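Local coordinates for ABC transporter, periplasmic substrate-binding protein (Thermotoga maritima, PDB 2HPG) that probably captures a small solute in the periplasm and delivers it to a tripartite ATP-independent (TRAP) membrane transporter, at residues L11-L17 and R43-S49; Y23-F27 and Y136-G140; W30-V34 and I248-M253. All blocks are in the same frame, centred on the assembly; numbering follows the deposited sequence. Where two conformers were deposited one is given.

Interaction 1 of 3, residues L11-L17 and R43-S49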
loop_
_atom_site.group_PDB
_atom_site.type_symbol
_atom_site.label_atom_id
_atom_site.label_comp_id
_atom_site.label_asym_id
_atom_site.label_seq_id
_atom_site.Cartn_x
_atom_site.Cartn_y
_atom_site.Cartn_z
ATOM N N LEU A 11 -7.434 -6.627 -20.767
ATOM C CA LEU A 11 -7.591 -6.256 -19.355
ATOM C C LEU A 11 -7.266 -4.770 -19.233
ATOM O O LEU A 11 -6.213 -4.338 -19.689
ATOM C CB LEU A 11 -6.627 -7.062 -18.462
ATOM C CG LEU A 11 -6.670 -6.735 -16.956
ATOM C CD1 LEU A 11 -8.035 -7.040 -16.349
ATOM C CD2 LEU A 11 -5.556 -7.496 -16.197
ATOM N N ARG A 12 -8.160 -4.001 -18.611
ATOM C CA ARG A 12 -7.892 -2.597 -18.288
ATOM C C ARG A 12 -7.613 -2.456 -16.793
ATOM O O ARG A 12 -8.482 -2.699 -15.967
ATOM C CB ARG A 12 -9.068 -1.738 -18.726
ATOM C CG ARG A 12 -9.364 -1.981 -20.186
ATOM C CD ARG A 12 -10.297 -0.974 -20.834
ATOM N NE ARG A 12 -10.367 -1.270 -22.264
ATOM C CZ ARG A 12 -11.038 -2.283 -22.804
ATOM N NH1 ARG A 12 -11.762 -3.125 -22.062
ATOM N NH2 ARG A 12 -10.991 -2.459 -24.106
ATOM N N PHE A 13 -6.387 -2.068 -16.463
ATOM C CA PHE A 13 -5.919 -2.097 -15.090
ATOM C C PHE A 13 -5.658 -0.696 -14.596
ATOM O O PHE A 13 -4.796 -0.024 -15.139
ATOM C CB PHE A 13 -4.642 -2.914 -15.003
ATOM C CG PHE A 13 -4.351 -3.407 -13.617
ATOM C CD1 PHE A 13 -4.831 -4.629 -13.195
ATOM C CD2 PHE A 13 -3.614 -2.642 -12.739
ATOM C CE1 PHE A 13 -4.584 -5.088 -11.916
ATOM C CE2 PHE A 13 -3.369 -3.093 -11.460
ATOM C CZ PHE A 13 -3.854 -4.322 -11.051
ATOM N N GLY A 14 -6.371 -0.271 -13.550
ATOM C CA GLY A 14 -6.319 1.118 -13.124
ATOM C C GLY A 14 -5.767 1.422 -11.743
ATOM O O GLY A 14 -5.419 0.534 -10.965
ATOM N N HIS A 15 -5.719 2.713 -11.441
ATOM C CA HIS A 15 -5.233 3.196 -10.162
ATOM C C HIS A 15 -3.755 2.909 -9.923
ATOM O O HIS A 15 -3.340 2.710 -8.790
ATOM C CB HIS A 15 -6.084 2.638 -8.999
ATOM C CG HIS A 15 -7.411 3.316 -8.851
ATOM N ND1 HIS A 15 -8.248 3.091 -7.776
ATOM C CD2 HIS A 15 -8.048 4.213 -9.643
ATOM C CE1 HIS A 15 -9.347 3.814 -7.921
ATOM N NE2 HIS A 15 -9.252 4.501 -9.046
ATOM N N VAL A 16 -2.941 2.938 -10.974
ATOM C CA VAL A 16 -1.525 2.642 -10.809
ATOM C C VAL A 16 -0.692 3.888 -10.447
ATOM O O VAL A 16 0.514 3.924 -10.707
ATOM C CB VAL A 16 -0.938 1.937 -12.045
ATOM C CG1 VAL A 16 -1.807 0.761 -12.436
ATOM C CG2 VAL A 16 -0.746 2.913 -13.215
ATOM N N LEU A 17 -1.331 4.865 -9.803
ATOM C CA LEU A 17 -0.667 6.056 -9.280
ATOM C C LEU A 17 -0.261 7.003 -10.418
ATOM O O LEU A 17 -0.912 6.981 -11.470
ATOM C CB LEU A 17 0.473 5.693 -8.303
ATOM C CG LEU A 17 0.088 4.682 -7.208
ATOM C CD1 LEU A 17 1.181 4.533 -6.182
ATOM C CD2 LEU A 17 -1.220 5.068 -6.524
ATOM N N ARG A 43 -3.960 -8.647 -23.966
ATOM C CA ARG A 43 -3.495 -7.273 -23.979
ATOM C C ARG A 43 -3.882 -6.655 -22.636
ATOM O O ARG A 43 -5.033 -6.785 -22.212
ATOM C CB ARG A 43 -4.160 -6.516 -25.121
ATOM C CG ARG A 43 -3.814 -5.054 -25.147
ATOM C CD ARG A 43 -4.608 -4.290 -26.192
ATOM N NE ARG A 43 -4.917 -2.944 -25.711
ATOM C CZ ARG A 43 -5.193 -1.889 -26.475
ATOM N NH1 ARG A 43 -5.185 -1.974 -27.803
ATOM N NH2 ARG A 43 -5.467 -0.728 -25.900
ATOM N N ILE A 44 -2.926 -6.011 -21.965
ATOM C CA ILE A 44 -3.211 -5.311 -20.709
ATOM C C ILE A 44 -2.986 -3.829 -20.879
ATOM O O ILE A 44 -1.887 -3.404 -21.189
ATOM C CB ILE A 44 -2.340 -5.800 -19.548
ATOM C CG1 ILE A 44 -2.514 -7.314 -19.370
ATOM C CG2 ILE A 44 -2.780 -5.104 -18.212
ATOM C CD1 ILE A 44 -1.550 -7.924 -18.399
ATOM N N GLU A 45 -4.034 -3.050 -20.668
ATOM C CA GLU A 45 -3.951 -1.609 -20.769
ATOM C C GLU A 45 -3.868 -1.034 -19.370
ATOM O O GLU A 45 -4.672 -1.387 -18.517
ATOM C CB GLU A 45 -5.194 -1.087 -21.479
ATOM C CG GLU A 45 -5.101 0.352 -21.837
ATOM C CD GLU A 45 -6.232 0.804 -22.746
ATOM O OE1 GLU A 45 -7.247 0.047 -22.883
ATOM O OE2 GLU A 45 -6.073 1.918 -23.320
ATOM N N VAL A 46 -2.914 -0.133 -19.148
ATOM C CA VAL A 46 -2.587 0.346 -17.817
ATOM C C VAL A 46 -2.973 1.826 -17.674
ATOM O O VAL A 46 -2.525 2.653 -18.458
ATOM C CB VAL A 46 -1.065 0.120 -17.534
ATOM C CG1 VAL A 46 -0.674 0.710 -16.203
ATOM C CG2 VAL A 46 -0.751 -1.378 -17.566
ATOM N N PHE A 47 -3.805 2.136 -16.676
ATOM C CA PHE A 47 -4.333 3.495 -16.459
ATOM C C PHE A 47 -3.834 4.121 -15.170
ATOM O O PHE A 47 -4.153 3.626 -14.086
ATOM C CB PHE A 47 -5.857 3.471 -16.396
ATOM C CG PHE A 47 -6.502 3.118 -17.693
ATOM C CD1 PHE A 47 -6.982 4.102 -18.534
ATOM C CD2 PHE A 47 -6.617 1.807 -18.086
ATOM C CE1 PHE A 47 -7.565 3.779 -19.724
ATOM C CE2 PHE A 47 -7.183 1.486 -19.295
ATOM C CZ PHE A 47 -7.660 2.458 -20.104
ATOM N N PRO A 48 -3.041 5.206 -15.268
ATOM C CA PRO A 48 -2.658 5.942 -14.074
ATOM C C PRO A 48 -3.842 6.424 -13.244
ATOM O O PRO A 48 -4.937 6.576 -13.760
ATOM C CB PRO A 48 -1.894 7.140 -14.637
ATOM C CG PRO A 48 -1.283 6.606 -15.895
ATOM C CD PRO A 48 -2.375 5.748 -16.470
ATOM N N SER A 49 -3.606 6.639 -11.959
ATOM C CA SER A 49 -4.615 7.189 -11.079
ATOM C C SER A 49 -4.949 8.625 -11.502
ATOM O O SER A 49 -4.093 9.363 -11.987
ATOM C CB SER A 49 -4.136 7.183 -9.625
ATOM O OG SER A 49 -3.986 5.872 -9.122
HETATM O O HOH W 1 -7.134 4.764 -12.847
#

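Interaction 2 of 3, residues Y23-F27 and Y136-G140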
loop_
_atom_site.group_PDB
_atom_site.type_symbol
_atom_site.label_atom_id
_atom_site.label_comp_id
_atom_site.label_asym_id
_atom_site.label_seq_id
_atom_site.Cartn_x
_atom_site.Cartn_y
_atom_site.Cartn_z
ATOM N N TYR A 23 5.719 2.855 -10.045
ATOM C CA TYR A 23 4.629 1.886 -10.118
ATOM C C TYR A 23 4.123 1.744 -11.534
ATOM O O TYR A 23 4.015 0.642 -12.057
ATOM C CB TYR A 23 3.464 2.303 -9.200
ATOM C CG TYR A 23 3.354 1.508 -7.911
ATOM C CD1 TYR A 23 4.479 1.153 -7.193
ATOM C CD2 TYR A 23 2.123 1.118 -7.429
ATOM C CE1 TYR A 23 4.386 0.411 -6.021
ATOM C CE2 TYR A 23 2.012 0.386 -6.254
ATOM C CZ TYR A 23 3.156 0.040 -5.553
ATOM O OH TYR A 23 3.050 -0.670 -4.375
ATOM N N HIS A 24 3.818 2.880 -12.157
ATOM C CA HIS A 24 3.349 2.898 -13.531
ATOM C C HIS A 24 4.348 2.204 -14.432
ATOM O O HIS A 24 3.978 1.359 -15.252
ATOM C CB HIS A 24 3.141 4.344 -13.995
ATOM C CG HIS A 24 2.466 4.469 -15.322
ATOM N ND1 HIS A 24 2.644 5.562 -16.129
ATOM C CD2 HIS A 24 1.608 3.655 -15.980
ATOM C CE1 HIS A 24 1.945 5.414 -17.239
ATOM N NE2 HIS A 24 1.308 4.261 -17.175
ATOM N N GLN A 25 5.618 2.542 -14.261
ATOM C CA GLN A 25 6.681 1.927 -15.043
ATOM C C GLN A 25 6.651 0.409 -14.926
ATOM O O GLN A 25 6.844 -0.317 -15.912
ATOM C CB GLN A 25 8.035 2.422 -14.552
ATOM C CG GLN A 25 8.399 3.779 -15.028
ATOM C CD GLN A 25 9.742 4.235 -14.501
ATOM O OE1 GLN A 25 10.794 3.816 -15.005
ATOM N NE2 GLN A 25 9.723 5.118 -13.496
ATOM N N ALA A 26 6.423 -0.050 -13.699
ATOM C CA ALA A 26 6.475 -1.461 -13.367
ATOM C C ALA A 26 5.253 -2.186 -13.911
ATOM O O ALA A 26 5.357 -3.330 -14.346
ATOM C CB ALA A 26 6.582 -1.647 -11.854
ATOM N N PHE A 27 4.084 -1.540 -13.854
ATOM C CA PHE A 27 2.878 -2.125 -14.450
ATOM C C PHE A 27 3.003 -2.240 -15.964
ATOM O O PHE A 27 2.504 -3.194 -16.527
ATOM C CB PHE A 27 1.607 -1.345 -14.073
ATOM C CG PHE A 27 1.156 -1.552 -12.647
ATOM C CD1 PHE A 27 0.489 -2.701 -12.267
ATOM C CD2 PHE A 27 1.396 -0.598 -11.691
ATOM C CE1 PHE A 27 0.065 -2.880 -10.958
ATOM C CE2 PHE A 27 0.974 -0.770 -10.386
ATOM C CZ PHE A 27 0.311 -1.930 -10.022
ATOM N N TYR A 136 2.814 -8.381 -3.672
ATOM C CA TYR A 136 4.235 -8.070 -3.576
ATOM C C TYR A 136 4.557 -6.702 -4.158
ATOM O O TYR A 136 5.602 -6.511 -4.809
ATOM C CB TYR A 136 5.054 -9.103 -4.341
ATOM C CG TYR A 136 4.934 -10.536 -3.849
ATOM C CD1 TYR A 136 4.399 -10.853 -2.613
ATOM C CD2 TYR A 136 5.419 -11.582 -4.630
ATOM C CE1 TYR A 136 4.308 -12.169 -2.199
ATOM C CE2 TYR A 136 5.333 -12.889 -4.211
ATOM C CZ TYR A 136 4.781 -13.181 -3.013
ATOM O OH TYR A 136 4.709 -14.510 -2.637
ATOM N N TRP A 137 3.667 -5.745 -3.910
ATOM C CA TRP A 137 3.777 -4.401 -4.466
ATOM C C TRP A 137 3.813 -3.483 -3.277
ATOM O O TRP A 137 2.827 -3.345 -2.568
ATOM C CB TRP A 137 2.585 -4.100 -5.385
ATOM C CG TRP A 137 2.712 -4.821 -6.689
ATOM C CD1 TRP A 137 2.535 -6.155 -6.909
ATOM C CD2 TRP A 137 3.081 -4.250 -7.949
ATOM N NE1 TRP A 137 2.793 -6.451 -8.226
ATOM C CE2 TRP A 137 3.118 -5.294 -8.886
ATOM C CE3 TRP A 137 3.392 -2.955 -8.371
ATOM C CZ2 TRP A 137 3.445 -5.078 -10.237
ATOM C CZ3 TRP A 137 3.714 -2.745 -9.706
ATOM C CH2 TRP A 137 3.734 -3.799 -10.619
ATOM N N VAL A 138 4.977 -2.895 -3.035
ATOM C CA VAL A 138 5.217 -2.147 -1.811
ATOM C C VAL A 138 5.661 -0.722 -2.155
ATOM O O VAL A 138 6.549 -0.518 -2.978
ATOM C CB VAL A 138 6.247 -2.928 -0.936
ATOM C CG1 VAL A 138 6.891 -2.065 0.093
ATOM C CG2 VAL A 138 5.537 -4.134 -0.275
ATOM N N GLN A 139 4.995 0.267 -1.553
ATOM C CA GLN A 139 5.340 1.663 -1.807
ATOM C C GLN A 139 6.381 2.185 -0.829
ATOM O O GLN A 139 6.947 3.257 -1.036
ATOM C CB GLN A 139 4.093 2.528 -1.760
ATOM C CG GLN A 139 3.301 2.508 -3.045
ATOM C CD GLN A 139 2.127 3.419 -2.985
ATOM O OE1 GLN A 139 2.288 4.611 -2.748
ATOM N NE2 GLN A 139 0.929 2.870 -3.169
ATOM N N GLY A 140 6.648 1.436 0.241
ATOM C CA GLY A 140 7.667 1.819 1.196
ATOM C C GLY A 140 7.096 2.277 2.514
ATOM O O GLY A 140 5.879 2.298 2.691
#

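Interaction 3 of 3, residues W30-V34 and I248-M253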
loop_
_atom_site.group_PDB
_atom_site.type_symbol
_atom_site.label_atom_id
_atom_site.label_comp_id
_atom_site.label_asym_id
_atom_site.label_seq_id
_atom_site.Cartn_x
_atom_site.Cartn_y
_atom_site.Cartn_z
ATOM N N TRP A 30 5.129 -5.248 -16.600
ATOM C CA TRP A 30 4.296 -6.418 -16.393
ATOM C C TRP A 30 3.378 -6.694 -17.577
ATOM O O TRP A 30 3.271 -7.836 -18.031
ATOM C CB TRP A 30 3.461 -6.245 -15.135
ATOM C CG TRP A 30 2.302 -7.143 -15.041
ATOM C CD1 TRP A 30 2.315 -8.506 -14.908
ATOM C CD2 TRP A 30 0.931 -6.746 -15.006
ATOM N NE1 TRP A 30 1.035 -8.982 -14.790
ATOM C CE2 TRP A 30 0.160 -7.922 -14.874
ATOM C CE3 TRP A 30 0.273 -5.501 -15.094
ATOM C CZ2 TRP A 30 -1.236 -7.896 -14.824
ATOM C CZ3 TRP A 30 -1.113 -5.475 -15.027
ATOM C CH2 TRP A 30 -1.854 -6.662 -14.883
ATOM N N ALA A 31 2.705 -5.652 -18.045
ATOM C CA ALA A 31 1.797 -5.746 -19.192
ATOM C C ALA A 31 2.534 -6.216 -20.437
ATOM O O ALA A 31 2.063 -7.093 -21.148
ATOM C CB ALA A 31 1.149 -4.403 -19.459
ATOM N N LYS A 32 3.686 -5.613 -20.705
ATOM C CA LYS A 32 4.497 -5.992 -21.867
ATOM C C LYS A 32 4.939 -7.470 -21.813
ATOM O O LYS A 32 4.878 -8.164 -22.832
ATOM C CB LYS A 32 5.672 -5.029 -21.997
ATOM C CG LYS A 32 6.483 -5.177 -23.256
ATOM C CD LYS A 32 7.317 -3.915 -23.526
ATOM C CE LYS A 32 6.495 -2.826 -24.259
ATOM N NZ LYS A 32 7.259 -1.541 -24.522
ATOM N N ALA A 33 5.319 -7.957 -20.622
ATOM C CA ALA A 33 5.732 -9.354 -20.418
ATOM C C ALA A 33 4.583 -10.360 -20.586
ATOM O O ALA A 33 4.769 -11.400 -21.224
ATOM C CB ALA A 33 6.384 -9.531 -19.027
ATOM N N VAL A 34 3.408 -10.066 -20.013
ATOM C CA VAL A 34 2.203 -10.889 -20.243
ATOM C C VAL A 34 1.814 -10.942 -21.718
ATOM O O VAL A 34 1.464 -11.992 -22.224
ATOM C CB VAL A 34 1.015 -10.386 -19.413
ATOM C CG1 VAL A 34 -0.292 -11.050 -19.869
ATOM C CG2 VAL A 34 1.279 -10.659 -17.960
ATOM N N ILE A 248 0.786 -17.215 -16.114
ATOM C CA ILE A 248 1.635 -16.155 -16.641
ATOM C C ILE A 248 1.297 -14.790 -16.027
ATOM O O ILE A 248 2.189 -14.028 -15.650
ATOM C CB ILE A 248 1.506 -16.032 -18.160
ATOM C CG1 ILE A 248 2.129 -17.258 -18.852
ATOM C CG2 ILE A 248 2.198 -14.748 -18.666
ATOM C CD1 ILE A 248 1.573 -17.534 -20.229
ATOM N N ILE A 249 0.016 -14.474 -15.947
ATOM C CA ILE A 249 -0.393 -13.169 -15.429
ATOM C C ILE A 249 0.043 -12.979 -13.972
ATOM O O ILE A 249 0.648 -11.950 -13.636
ATOM C CB ILE A 249 -1.910 -12.938 -15.554
ATOM C CG1 ILE A 249 -2.316 -12.833 -17.018
ATOM C CG2 ILE A 249 -2.302 -11.651 -14.877
ATOM C CD1 ILE A 249 -3.820 -12.964 -17.243
ATOM N N GLU A 250 -0.261 -13.959 -13.117
ATOM C CA GLU A 250 0.107 -13.902 -11.699
ATOM C C GLU A 250 1.602 -13.918 -11.448
ATOM O O GLU A 250 2.083 -13.201 -10.580
ATOM C CB GLU A 250 -0.468 -15.090 -10.948
ATOM C CG GLU A 250 -1.942 -15.102 -10.810
ATOM C CD GLU A 250 -2.439 -16.372 -10.136
ATOM O OE1 GLU A 250 -2.157 -17.477 -10.653
ATOM O OE2 GLU A 250 -3.117 -16.269 -9.087
ATOM N N GLU A 251 2.320 -14.786 -12.162
ATOM C CA GLU A 251 3.780 -14.933 -12.000
ATOM C C GLU A 251 4.530 -13.707 -12.468
ATOM O O GLU A 251 5.486 -13.279 -11.838
ATOM C CB GLU A 251 4.309 -16.143 -12.793
ATOM C CG GLU A 251 3.939 -17.486 -12.185
ATOM C CD GLU A 251 4.468 -18.665 -12.986
ATOM O OE1 GLU A 251 5.064 -18.457 -14.070
ATOM O OE2 GLU A 251 4.278 -19.805 -12.519
ATOM N N GLU A 252 4.116 -13.157 -13.598
ATOM C CA GLU A 252 4.758 -11.971 -14.109
ATOM C C GLU A 252 4.549 -10.744 -13.234
ATOM O O GLU A 252 5.400 -9.845 -13.202
ATOM C CB GLU A 252 4.273 -11.677 -15.515
ATOM C CG GLU A 252 4.832 -12.634 -16.516
ATOM C CD GLU A 252 6.334 -12.654 -16.496
ATOM O OE1 GLU A 252 6.944 -11.562 -16.395
ATOM O OE2 GLU A 252 6.898 -13.773 -16.565
HETATM N N MSE A 253 3.455 -10.694 -12.502
HETATM C CA MSE A 253 3.252 -9.522 -11.693
HETATM C C MSE A 253 3.796 -9.644 -10.284
HETATM O O MSE A 253 4.148 -8.635 -9.680
HETATM C CB MSE A 253 1.802 -9.124 -11.664
HETATM C CG MSE A 253 1.698 -7.657 -11.980
HETATM SE SE MSE A 253 0.339 -6.974 -11.008
HETATM C CE MSE A 253 -0.647 -5.924 -12.263
#

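Interaction 1 of 3, residues L11-L17 and R43-S49
Strands 11-14 and 43-47 run side by side in parallel, their axes 4.7 Å apart at closest approach and inclined by 23°. The hydrogen bonds follow the usual parallel ladder: Leu11, opposite Ile44, bonds through N to Arg43 O (2.8 Å) and through O to Glu45 N (2.7 Å); Phe13, opposite Val46, bonds through N to Glu45 O and through O to Phe47 N (both 2.8 Å). Past the strands, the bonds include a side chain and a water: Ser49 N donates to Leu17 O (2.8 Å), Leu17 N donates to Ser49 OG (2.9 Å), and a water links His15 N (2.9 Å) with Pro48 O (3.0 Å). Helix 22-37 connects the two strands, so this is a classical beta-alpha-beta crossover. The sheet face bearing Leu11, Phe13, Ile44 and Val46 is apolar, and Ile44 packs against Trp30 and Val34 of that helix; Leu11 CD2 lies 4.2 Å from Ile44 CG2, and Val16 CG2 3.7 Å from Val46 CG1. On the face of Arg12, Glu45 and Phe47, Glu45 OE1 forms salt bridges with Arg12 NE (3.4 Å) and, two residues back, Arg43 NH2 (3.6 Å), while Phe47 CE2 lies 3.8 Å from Arg12 CB.

Interaction 2 of 3, residues Y23-F27 and Y136-G140
An aromatic cluster packs helix 22-37 onto strand 130-146 in the buried interior of this periplasmic binding protein fold, joining the helix of the N-terminal beta-alpha-beta unit to a long strand more than a hundred residues later. The axes of 23-27 and 136-140 stay 11.1 Å apart and run nearly antiparallel, at 164°, so large side chains must fill the gap. Trp137 and Tyr23 contribute the largest shares. The six-membered ring of Trp137 forms an offset stack with Phe27 (centroids 4.1 Å apart, planes at 17°) and turns its edge to the face of Tyr23 in a T-shaped pair (5.4 Å, 85°). One indole thus meets two rings in different ways, and Ala26 CB, small enough to let it approach the helix, lies 3.7 Å from Trp137 CZ3. The polar ends are satisfied by neighbours: Trp137 NE1 by the carbonyl of Met253, and both Tyr23 OH and Gln139 NE2 by Asn229 OD1. Tyr23 OH also rests against the strand backbone, 3.1 Å from Trp137 C.

Interaction 3 of 3, residues W30-V34 and I248-M253
Trp30 and selenomethionine Met253 form the apolar centre of this helix-helix contact. The selenium of Met253 sits over the face of the indole, SE lying 4.0 Å from the centroid of the six-membered ring and 13° off its normal, a Met-aromatic contact in its selenium form. Two conformers were deposited for Met253, so this describes the one given here. Further along the helices, aliphatic groups continue the packing: Trp30 CZ2 lies 3.9 Å from Ile249 CG2, Val34 CG1 is 3.9 Å from Ile249 CG1, and Val34 CG2 is 4.3 Å from Ile248 CG2. The segments are inclined at 142° with axes 9.3 Å apart at closest approach, and Trp30 and Val34, one helical turn apart, meet Met253 and Ile249, also one turn apart, in opposite order. The CA atoms of these pairs are only 5.7 and 5.9 Å apart.

At the indole edge, Trp30 NE1 donates to Ile249 O (3.2 Å, 157° at the hydrogen), giving the buried nitrogen a partner on the facing helix. Ile249 O also accepts from Met253 N in its own helix, at 3.3 Å. Outward lies Glu252, whose CB is 4.0 Å from Val34 CG2 and whose OE1 reaches within 3.4 Å of Ala33 CB, bordering the apolar patch with a carboxylate.

The contact lays the long helix 243-278 across helix 22-37, whose Trp30 and Val34 also press on Ile44 of strand 42-47, while Ile249 touches Leu133 of strand 130-146 and Met253 reaches Phe13 of strand 9-14.

The three contacts illustrate how one helix can take part in several contacts at once. Helix 22-37 is the crossover between the strands of interaction 1, and supplies a segment to both interaction 2 and interaction 3; neighbouring centres lie about 12 to 13 Å apart. Phe13 CE2 of interaction 1 approaches Phe27 CE1 of interaction 2 at 3.5 Å, and Ile44 CD1 meets Trp30 CZ2 of interaction 3 at 3.6 Å. Interactions 2 and 3 are linked by a probable hydrogen bond from Trp137 NE1 to Met253 O, 3.0 Å. Together they join the N-terminal beta-alpha-beta unit to strand 130-146 and helix 243-278, elements much later in the sequence.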